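Local structure of SusD/RagB family nutrient-binding outer membrane lipoprotein (Bacteroides vulgatus, 4F7A) at residues Y132-Y137 / L471-D476; D149-A154 / R501-T506; A200-L205 / G232-S237. The protein probably binds mucin O-glycans at the outer membrane as a SusD-like lipoprotein of TPR-like helical fold. All coordinates share one frame; numbering follows the deposited sequence. Where two conformers were deposited one is given.

From the N terminus, the chain first leaves helix 111-132 through residues 132-137, which meet residues 471-476, closing the long loop of contact 1. Residues 149-154 then start helix 151-174 and meet residues 501-506 in contact 2. Because the second partners come in the same order as the first, contacts 1 and 2 cross; they also touch, I135 O lying 2.8 Å from D149 N. Contact 3 is local, joining helix 193-210 to the loop after helix 216-228, and falls within both larger loops, about 28 Å from contact 1, centre to centre. Contacts 1 and 2 tie the C-terminal region to the end of helix 111-132 and the start of helix 151-174.

Contact 1: residues Y132-Y137 / L471-D476; sequences YGPIVY and LPFSQD
Y132 and F473 carry this contact, with L471, P134 and the carbonyl O of P472 also taking part. Y132 turns CG anti to its carbonyl carbon (chi1 -58°), which sends the ring along the 471-473 backbone. Its CB lies 4.1 Å from F473 CD1. P472 O sits against the CD1-CE1 edge, near the ring plane and 3.2 Å from both Y132 CD1 and CE1, while L471 O is 3.5 Å from Y132 CD1. Y132 CE1 also packs on L471 CB at 3.9 Å. The tip OH reaches past 471-476 to T82 O and W86 N, two hydrogen bonds that fix the hydroxyl. In the helical SusD-like fold this joins the C-terminal end of helix 111-132, where G133 breaks away with positive phi (99°), to the loop leading into helix 475-480, whose N-cap is S474. The side chains of F473 and P134 cross at about a right angle: F473 CZ lies 3.8 Å from P134 CD, and F473 CE1 approaches P134 O at 3.6 Å, near the phenyl plane. L471 O and P134 O are buried without any partner in the model. No hydrogen bond links the segments, but R470 donates to Y132 O and makes a cation-pi contact with F473.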
loop_
_atom_site.group_PDB
_atom_site.type_symbol
_atom_site.label_atom_id
_atom_site.label_comp_id
_atom_site.label_asym_id
_atom_site.label_seq_id
_atom_site.Cartn_x
_atom_site.Cartn_y
_atom_site.Cartn_z
ATOM N N TYR A 132 -9.926 -1.630 -6.900
ATOM C CA TYR A 132 -11.116 -1.663 -7.756
ATOM C C TYR A 132 -12.332 -2.320 -7.121
ATOM O O TYR A 132 -13.456 -2.067 -7.539
ATOM C CB TYR A 132 -10.794 -2.409 -9.076
ATOM C CG TYR A 132 -9.645 -1.800 -9.860
ATOM C CD1 TYR A 132 -9.837 -0.648 -10.624
ATOM C CD2 TYR A 132 -8.373 -2.363 -9.830
ATOM C CE1 TYR A 132 -8.780 -0.057 -11.337
ATOM C CE2 TYR A 132 -7.311 -1.781 -10.521
ATOM C CZ TYR A 132 -7.529 -0.646 -11.296
ATOM O OH TYR A 132 -6.496 -0.068 -11.979
ATOM N N GLY A 133 -12.110 -3.206 -6.164
ATOM C CA GLY A 133 -13.157 -4.057 -5.636
ATOM C C GLY A 133 -13.139 -5.446 -6.235
ATOM O O GLY A 133 -12.181 -6.196 -6.071
ATOM N N PRO A 134 -14.203 -5.805 -6.955
ATOM C CA PRO A 134 -14.213 -7.099 -7.612
ATOM C C PRO A 134 -13.013 -7.289 -8.554
ATOM O O PRO A 134 -12.568 -6.349 -9.228
ATOM C CB PRO A 134 -15.532 -7.089 -8.390
ATOM C CG PRO A 134 -16.431 -6.145 -7.588
ATOM C CD PRO A 134 -15.508 -5.116 -7.012
ATOM N N ILE A 135 -12.495 -8.506 -8.596
ATOM C CA ILE A 135 -11.399 -8.816 -9.516
ATOM C C ILE A 135 -11.577 -10.212 -10.074
ATOM O O ILE A 135 -12.454 -10.965 -9.639
ATOM C CB ILE A 135 -10.017 -8.713 -8.821
ATOM C CG1 ILE A 135 -9.869 -9.731 -7.677
ATOM C CG2 ILE A 135 -9.756 -7.245 -8.303
ATOM C CD1 ILE A 135 -8.375 -9.911 -7.157
ATOM N N VAL A 136 -10.736 -10.565 -11.037
ATOM C CA VAL A 136 -10.612 -11.938 -11.477
ATOM C C VAL A 136 -9.472 -12.583 -10.680
ATOM O O VAL A 136 -8.311 -12.123 -10.752
ATOM C CB VAL A 136 -10.340 -12.042 -13.001
ATOM C CG1 VAL A 136 -10.131 -13.497 -13.399
ATOM C CG2 VAL A 136 -11.498 -11.446 -13.803
ATOM N N TYR A 137 -9.790 -13.628 -9.910
ATOM C CA TYR A 137 -8.783 -14.281 -9.076
ATOM C C TYR A 137 -9.030 -15.766 -8.937
ATOM O O TYR A 137 -8.363 -16.573 -9.618
ATOM C CB TYR A 137 -8.670 -13.587 -7.711
ATOM C CG TYR A 137 -7.511 -14.071 -6.890
ATOM C CD1 TYR A 137 -6.226 -13.612 -7.142
ATOM C CD2 TYR A 137 -7.688 -14.996 -5.871
ATOM C CE1 TYR A 137 -5.131 -14.100 -6.425
ATOM C CE2 TYR A 137 -6.601 -15.465 -5.125
ATOM C CZ TYR A 137 -5.327 -15.005 -5.410
ATOM O OH TYR A 137 -4.247 -15.440 -4.692
ATOM N N LEU A 471 -10.929 3.179 -7.417
ATOM C CA LEU A 471 -10.785 3.545 -8.823
ATOM C C LEU A 471 -11.804 2.790 -9.657
ATOM O O LEU A 471 -12.134 1.630 -9.365
ATOM C CB LEU A 471 -9.369 3.237 -9.334
ATOM C CG LEU A 471 -8.223 3.967 -8.616
ATOM C CD1 LEU A 471 -6.896 3.679 -9.359
ATOM C CD2 LEU A 471 -8.487 5.484 -8.453
ATOM N N PRO A 472 -12.309 3.426 -10.714
ATOM C CA PRO A 472 -13.220 2.687 -11.614
ATOM C C PRO A 472 -12.543 1.513 -12.300
ATOM O O PRO A 472 -11.334 1.512 -12.455
ATOM C CB PRO A 472 -13.632 3.730 -12.658
ATOM C CG PRO A 472 -13.354 5.057 -12.000
ATOM C CD PRO A 472 -12.125 4.819 -11.139
ATOM N N PHE A 473 -13.333 0.531 -12.715
ATOM C CA PHE A 473 -12.811 -0.591 -13.467
ATOM C C PHE A 473 -12.107 -0.151 -14.765
ATOM O O PHE A 473 -12.370 0.926 -15.319
ATOM C CB PHE A 473 -13.925 -1.591 -13.811
ATOM C CG PHE A 473 -14.578 -2.224 -12.628
ATOM C CD1 PHE A 473 -13.839 -3.011 -11.763
ATOM C CD2 PHE A 473 -15.951 -2.102 -12.424
ATOM C CE1 PHE A 473 -14.431 -3.622 -10.699
ATOM C CE2 PHE A 473 -16.558 -2.701 -11.350
ATOM C CZ PHE A 473 -15.776 -3.473 -10.471
ATOM N N SER A 474 -11.187 -0.978 -15.226
ATOM C CA SER A 474 -10.458 -0.687 -16.460
ATOM C C SER A 474 -11.391 -0.677 -17.657
ATOM O O SER A 474 -11.948 -1.732 -18.002
ATOM C CB SER A 474 -9.388 -1.735 -16.712
ATOM O OG SER A 474 -8.831 -1.544 -18.008
ATOM N N GLN A 475 -11.512 0.482 -18.329
ATOM C CA GLN A 475 -12.255 0.533 -19.582
ATOM C C GLN A 475 -11.526 -0.170 -20.720
ATOM O O GLN A 475 -12.169 -0.584 -21.677
ATOM C CB GLN A 475 -12.640 1.959 -19.974
ATOM C CG GLN A 475 -13.823 2.486 -19.150
ATOM C CD GLN A 475 -15.086 1.650 -19.339
ATOM O OE1 GLN A 475 -15.538 1.410 -20.470
ATOM N NE2 GLN A 475 -15.669 1.214 -18.233
ATOM N N ASP A 476 -10.205 -0.339 -20.621
ATOM C CA ASP A 476 -9.483 -1.128 -21.633
ATOM C C ASP A 476 -9.921 -2.583 -21.559
ATOM O O ASP A 476 -10.194 -3.210 -22.586
ATOM C CB ASP A 476 -7.961 -0.987 -21.448
ATOM C CG ASP A 476 -7.534 0.466 -21.455
ATOM O OD1 ASP A 476 -7.560 1.054 -22.544
ATOM O OD2 ASP A 476 -7.273 1.044 -20.366
#

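Contact 2: residues D149-A154 / R501-T506; sequences DTQEEA and RLWWDT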
loop_
_atom_site.group_PDB
_atom_site.type_symbol
_atom_site.label_atom_id
_atom_site.label_comp_id
_atom_site.label_asym_id
_atom_site.label_seq_id
_atom_site.Cartn_x
_atom_site.Cartn_y
_atom_site.Cartn_z
ATOM N N ASP A 149 -14.643 -12.622 -9.097
ATOM C CA ASP A 149 -14.838 -12.740 -7.646
ATOM C C ASP A 149 -15.353 -11.416 -7.088
ATOM O O ASP A 149 -14.768 -10.376 -7.363
ATOM C CB ASP A 149 -13.516 -12.968 -6.904
ATOM C CG ASP A 149 -12.912 -14.305 -7.116
ATOM O OD1 ASP A 149 -13.559 -15.210 -7.685
ATOM O OD2 ASP A 149 -11.735 -14.454 -6.675
ATOM N N THR A 150 -16.372 -11.450 -6.231
ATOM C CA THR A 150 -16.646 -10.294 -5.352
ATOM C C THR A 150 -15.402 -10.071 -4.479
ATOM O O THR A 150 -14.562 -10.978 -4.338
ATOM C CB THR A 150 -17.864 -10.522 -4.433
ATOM O OG1 THR A 150 -17.534 -11.535 -3.491
ATOM C CG2 THR A 150 -19.132 -10.959 -5.247
ATOM N N GLN A 151 -15.239 -8.876 -3.920
ATOM C CA GLN A 151 -14.100 -8.643 -3.041
ATOM C C GLN A 151 -14.073 -9.628 -1.872
ATOM O O GLN A 151 -12.997 -10.079 -1.477
ATOM C CB GLN A 151 -14.080 -7.208 -2.519
ATOM C CG GLN A 151 -12.866 -6.882 -1.650
ATOM C CD GLN A 151 -12.755 -5.393 -1.366
ATOM O OE1 GLN A 151 -13.488 -4.871 -0.516
ATOM N NE2 GLN A 151 -11.808 -4.699 -2.047
ATOM N N GLU A 152 -15.239 -9.937 -1.314
ATOM C CA GLU A 152 -15.326 -10.902 -0.212
ATOM C C GLU A 152 -14.763 -12.261 -0.643
ATOM O O GLU A 152 -14.009 -12.885 0.081
ATOM C CB GLU A 152 -16.773 -11.062 0.247
ATOM C CG GLU A 152 -16.955 -12.058 1.405
ATOM C CD GLU A 152 -18.380 -12.089 1.929
ATOM O OE1 GLU A 152 -19.288 -11.586 1.252
ATOM O OE2 GLU A 152 -18.581 -12.612 3.028
ATOM N N GLU A 153 -15.142 -12.702 -1.831
ATOM C CA GLU A 153 -14.669 -13.972 -2.361
ATOM C C GLU A 153 -13.167 -13.936 -2.624
ATOM O O GLU A 153 -12.479 -14.951 -2.413
ATOM C CB GLU A 153 -15.411 -14.331 -3.643
ATOM C CG GLU A 153 -16.838 -14.802 -3.356
ATOM C CD GLU A 153 -17.786 -14.708 -4.578
ATOM O OE1 GLU A 153 -17.438 -14.189 -5.664
ATOM O OE2 GLU A 153 -18.926 -15.153 -4.428
ATOM N N ALA A 154 -12.671 -12.807 -3.130
ATOM C CA ALA A 154 -11.214 -12.655 -3.360
ATOM C C ALA A 154 -10.465 -12.747 -2.037
ATOM O O ALA A 154 -9.454 -13.450 -1.942
ATOM C CB ALA A 154 -10.898 -11.334 -4.082
ATOM N N ARG A 501 -18.295 2.572 -2.214
ATOM C CA ARG A 501 -17.494 1.903 -1.210
ATOM C C ARG A 501 -17.204 0.445 -1.574
ATOM O O ARG A 501 -18.105 -0.312 -1.999
ATOM C CB ARG A 501 -18.189 1.936 0.168
ATOM C CG ARG A 501 -18.312 3.311 0.780
ATOM C CD ARG A 501 -18.854 3.218 2.180
ATOM N NE ARG A 501 -19.237 4.529 2.695
ATOM C CZ ARG A 501 -18.411 5.413 3.246
ATOM N NH1 ARG A 501 -17.105 5.178 3.384
ATOM N NH2 ARG A 501 -18.906 6.565 3.674
ATOM N N LEU A 502 -15.959 0.038 -1.328
ATOM C CA LEU A 502 -15.592 -1.370 -1.445
ATOM C C LEU A 502 -16.157 -2.161 -0.276
ATOM O O LEU A 502 -16.583 -1.579 0.726
ATOM C CB LEU A 502 -14.081 -1.509 -1.552
ATOM C CG LEU A 502 -13.498 -0.767 -2.754
ATOM C CD1 LEU A 502 -12.004 -1.025 -2.858
ATOM C CD2 LEU A 502 -14.247 -1.172 -4.057
ATOM N N TRP A 503 -16.207 -3.483 -0.430
ATOM C CA TRP A 503 -16.778 -4.375 0.569
ATOM C C TRP A 503 -16.218 -4.137 1.985
ATOM O O TRP A 503 -16.982 -4.071 2.956
ATOM C CB TRP A 503 -16.585 -5.840 0.138
ATOM C CG TRP A 503 -16.944 -6.877 1.193
ATOM C CD1 TRP A 503 -18.197 -7.243 1.618
ATOM C CD2 TRP A 503 -16.020 -7.678 1.932
ATOM N NE1 TRP A 503 -18.096 -8.238 2.574
ATOM C CE2 TRP A 503 -16.772 -8.517 2.786
ATOM C CE3 TRP A 503 -14.630 -7.800 1.926
ATOM C CZ2 TRP A 503 -16.167 -9.455 3.633
ATOM C CZ3 TRP A 503 -14.027 -8.712 2.793
ATOM C CH2 TRP A 503 -14.795 -9.531 3.624
ATOM N N TRP A 504 -14.903 -3.986 2.110
ATOM C CA TRP A 504 -14.294 -3.777 3.440
ATOM C C TRP A 504 -14.439 -2.389 4.030
ATOM O O TRP A 504 -14.070 -2.178 5.189
ATOM C CB TRP A 504 -12.834 -4.219 3.502
ATOM C CG TRP A 504 -11.890 -3.746 2.410
ATOM C CD1 TRP A 504 -11.208 -4.556 1.539
ATOM C CD2 TRP A 504 -11.438 -2.408 2.130
ATOM N NE1 TRP A 504 -10.396 -3.815 0.733
ATOM C CE2 TRP A 504 -10.522 -2.492 1.060
ATOM C CE3 TRP A 504 -11.726 -1.159 2.659
ATOM C CZ2 TRP A 504 -9.878 -1.380 0.544
ATOM C CZ3 TRP A 504 -11.120 -0.059 2.142
ATOM C CH2 TRP A 504 -10.205 -0.164 1.073
ATOM N N ASP A 505 -15.017 -1.480 3.260
ATOM C CA ASP A 505 -15.228 -0.084 3.638
ATOM C C ASP A 505 -16.680 0.047 4.089
ATOM O O ASP A 505 -17.595 0.098 3.255
ATOM C CB ASP A 505 -14.941 0.804 2.411
ATOM C CG ASP A 505 -15.204 2.279 2.644
ATOM O OD1 ASP A 505 -15.642 2.662 3.754
ATOM O OD2 ASP A 505 -14.963 3.055 1.695
ATOM N N THR A 506 -16.886 0.078 5.401
ATOM C CA THR A 506 -18.238 0.178 5.973
ATOM C C THR A 506 -18.615 1.620 6.286
ATOM O O THR A 506 -19.738 1.897 6.673
ATOM C CB THR A 506 -18.344 -0.631 7.274
ATOM O OG1 THR A 506 -17.394 -0.118 8.217
ATOM C CG2 THR A 506 -18.054 -2.104 7.012
#
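The first turn of helix 151-174, opened by a capping box, meets a type I beta turn running from L502 to D505, and Q151, E152, W503 and W504 carry most of the contact. In the box, E153 N donates to T150 OG1 at 3.1 Å and T150 N donates back to E153 OE1 at 3.0 Å. Q151, its CG anti to the backbone N, reaches across extended as far as CD. Its OE1 accepts from W504 N at 3.1 Å, with the N-H...O angle at 156° and the donor nearly in line with the C=O bond. The same oxygen lies over one face of the W504 indole, 3.1 Å from W504 CD1, and the amide and ring planes are only 7° apart, so the amide is laid flat on the indole. Partners further off fix the polar ends: T129 OG1 takes Q151 NE2, and D130 OD1 takes W504 NE1. The W503 indole lies with one face against E152. E152 CA stands 3.8 Å from the centroid of the six-membered ring, 8° off its normal, a CH-pi contact, while E152 CG reaches W503 CZ2 at 3.5 Å. An alanine in place of W503 would probably leave a gap beside the first helical turn and deprive E152 of the face on which its CA and aliphatic chain rest. R501 and D505 form a salt bridge across the base of the turn, NH1 to OD1 at 2.9 Å, and R469 gives D505 a second charged partner. The whole is a capped helix start docked on a beta turn, here joining the C-terminal region to the helical core of a SusD-like protein.

Contact 3: residues A200-L205 / G232-S237; sequences ANSLRL and GVIESS
N201 and S202, neighbours on helix 193-210, each hold one backbone group of the chain at 232-234. Two hydrogen bonds give the polar part. N201 ND2 donates to G232 O at 2.7 Å with an N-H...O angle of 172°; the acceptor lies in the plane of the N201 amide, although the donor is tilted 26° from the plane of the G232 carbonyl. One step on, I234 N donates to S202 OG at 3.0 Å and 167°. S202 OG stands anti to the carbonyl carbon and beside its own backbone N, within range of K198 O one turn earlier in the helix, to which it is also hydrogen-bonded. The hydroxyl therefore bridges the helix backbone and the loop backbone. N201 ND2 likewise has a second partner in N229 OD1, so the amide is gripped from both the loop and the residues just before it. Van der Waals packing lies beside these bonds. The apolar pair is V233 CG1 on N201 CB at 3.8 Å. Both loop residues also pack carbons closely against the hydroxyl oxygen, V233 CB at 3.5 Å and I234 CG1 at 3.6 Å from S202 OG. Beyond the two segments, helix 334-346 packs against V233 and I234, which places this loop between helices 193-210 and 334-346. G232 has positive phi, and at its backbone angles a CB would be jammed against the carbonyl O of the preceding residue. Two successive helix residues thus use their side chains to bond the backbone of the loop between helix 216-228 and strand 241-243, fastening it to helix 193-210 of the TPR-like fold.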
loop_
_atom_site.group_PDB
_atom_site.type_symbol
_atom_site.label_atom_id
_atom_site.label_comp_id
_atom_site.label_asym_id
_atom_site.label_seq_id
_atom_site.Cartn_x
_atom_site.Cartn_y
_atom_site.Cartn_z
ATOM N N ALA A 200 4.091 -14.521 4.997
ATOM C CA ALA A 200 2.684 -14.951 4.894
ATOM C C ALA A 200 1.874 -14.622 6.155
ATOM O O ALA A 200 0.735 -14.177 6.068
ATOM C CB ALA A 200 2.599 -16.469 4.615
ATOM N N ASN A 201 2.456 -14.852 7.321
ATOM C CA ASN A 201 1.760 -14.578 8.583
ATOM C C ASN A 201 1.465 -13.092 8.741
ATOM O O ASN A 201 0.377 -12.704 9.157
ATOM C CB ASN A 201 2.550 -15.077 9.802
ATOM C CG ASN A 201 2.721 -16.584 9.847
ATOM O OD1 ASN A 201 1.904 -17.330 9.310
ATOM N ND2 ASN A 201 3.770 -17.045 10.552
ATOM N N SER A 202 2.441 -12.254 8.401
ATOM C CA SER A 202 2.299 -10.804 8.516
ATOM C C SER A 202 1.287 -10.280 7.518
ATOM O O SER A 202 0.471 -9.438 7.842
ATOM C CB SER A 202 3.648 -10.121 8.314
ATOM O OG SER A 202 4.596 -10.663 9.225
ATOM N N LEU A 203 1.364 -10.776 6.283
ATOM C CA LEU A 203 0.389 -10.415 5.250
ATOM C C LEU A 203 -1.030 -10.846 5.676
ATOM O O LEU A 203 -2.005 -10.078 5.534
ATOM C CB LEU A 203 0.822 -11.020 3.904
ATOM C CG LEU A 203 -0.080 -10.759 2.697
ATOM C CD1 LEU A 203 -0.356 -9.259 2.442
ATOM C CD2 LEU A 203 0.529 -11.453 1.454
ATOM N N ARG A 204 -1.153 -12.050 6.242
ATOM C CA ARG A 204 -2.469 -12.508 6.721
ATOM C C ARG A 204 -3.010 -11.560 7.775
ATOM O O ARG A 204 -4.202 -11.238 7.763
ATOM C CB ARG A 204 -2.406 -13.914 7.294
ATOM C CG ARG A 204 -3.765 -14.462 7.704
ATOM C CD ARG A 204 -3.651 -15.704 8.584
ATOM N NE ARG A 204 -2.938 -16.803 7.948
ATOM C CZ ARG A 204 -3.378 -17.585 6.958
ATOM N NH1 ARG A 204 -4.583 -17.418 6.406
ATOM N NH2 ARG A 204 -2.571 -18.559 6.493
ATOM N N LEU A 205 -2.144 -11.090 8.680
ATOM C CA LEU A 205 -2.597 -10.158 9.702
ATOM C C LEU A 205 -3.093 -8.855 9.080
ATOM O O LEU A 205 -4.095 -8.289 9.525
ATOM C CB LEU A 205 -1.508 -9.864 10.714
ATOM C CG LEU A 205 -1.886 -8.953 11.881
ATOM C CD1 LEU A 205 -3.044 -9.518 12.696
ATOM C CD2 LEU A 205 -0.641 -8.776 12.758
ATOM N N GLY A 232 6.135 -17.072 13.367
ATOM C CA GLY A 232 6.193 -15.686 13.816
ATOM C C GLY A 232 5.750 -14.702 12.757
ATOM O O GLY A 232 5.367 -15.105 11.664
ATOM N N VAL A 233 5.789 -13.411 13.116
ATOM C CA VAL A 233 5.515 -12.317 12.200
ATOM C C VAL A 233 6.733 -11.398 12.223
ATOM O O VAL A 233 7.620 -11.535 13.078
ATOM C CB VAL A 233 4.236 -11.537 12.582
ATOM C CG1 VAL A 233 2.962 -12.424 12.448
ATOM C CG2 VAL A 233 4.328 -10.945 14.012
ATOM N N ILE A 234 6.792 -10.483 11.269
ATOM C CA ILE A 234 7.943 -9.595 11.145
ATOM C C ILE A 234 7.952 -8.602 12.298
ATOM O O ILE A 234 6.968 -7.903 12.525
ATOM C CB ILE A 234 7.945 -8.887 9.771
ATOM C CG1 ILE A 234 8.055 -9.936 8.646
ATOM C CG2 ILE A 234 9.141 -7.900 9.675
ATOM C CD1 ILE A 234 7.777 -9.385 7.284
ATOM N N GLU A 235 9.068 -8.558 13.035
ATOM C CA GLU A 235 9.226 -7.691 14.209
ATOM C C GLU A 235 10.416 -6.739 14.130
ATOM O O GLU A 235 10.429 -5.727 14.823
ATOM C CB GLU A 235 9.379 -8.569 15.463
ATOM C CG GLU A 235 8.091 -9.324 15.773
ATOM C CD GLU A 235 8.163 -10.179 17.023
ATOM O OE1 GLU A 235 9.214 -10.212 17.670
ATOM O OE2 GLU A 235 7.150 -10.818 17.365
ATOM N N SER A 236 11.391 -7.076 13.288
ATOM C CA SER A 236 12.601 -6.268 13.102
ATOM C C SER A 236 12.643 -5.685 11.704
ATOM O O SER A 236 12.358 -6.385 10.738
ATOM C CB SER A 236 13.854 -7.139 13.286
ATOM O OG SER A 236 15.014 -6.426 12.883
ATOM N N SER A 237 13.069 -4.420 11.588
ATOM C CA SER A 237 13.144 -3.755 10.264
ATOM C C SER A 237 14.120 -4.437 9.316
ATOM O O SER A 237 13.964 -4.360 8.102
ATOM C CB SER A 237 13.501 -2.279 10.409
ATOM O OG SER A 237 12.478 -1.611 11.140
#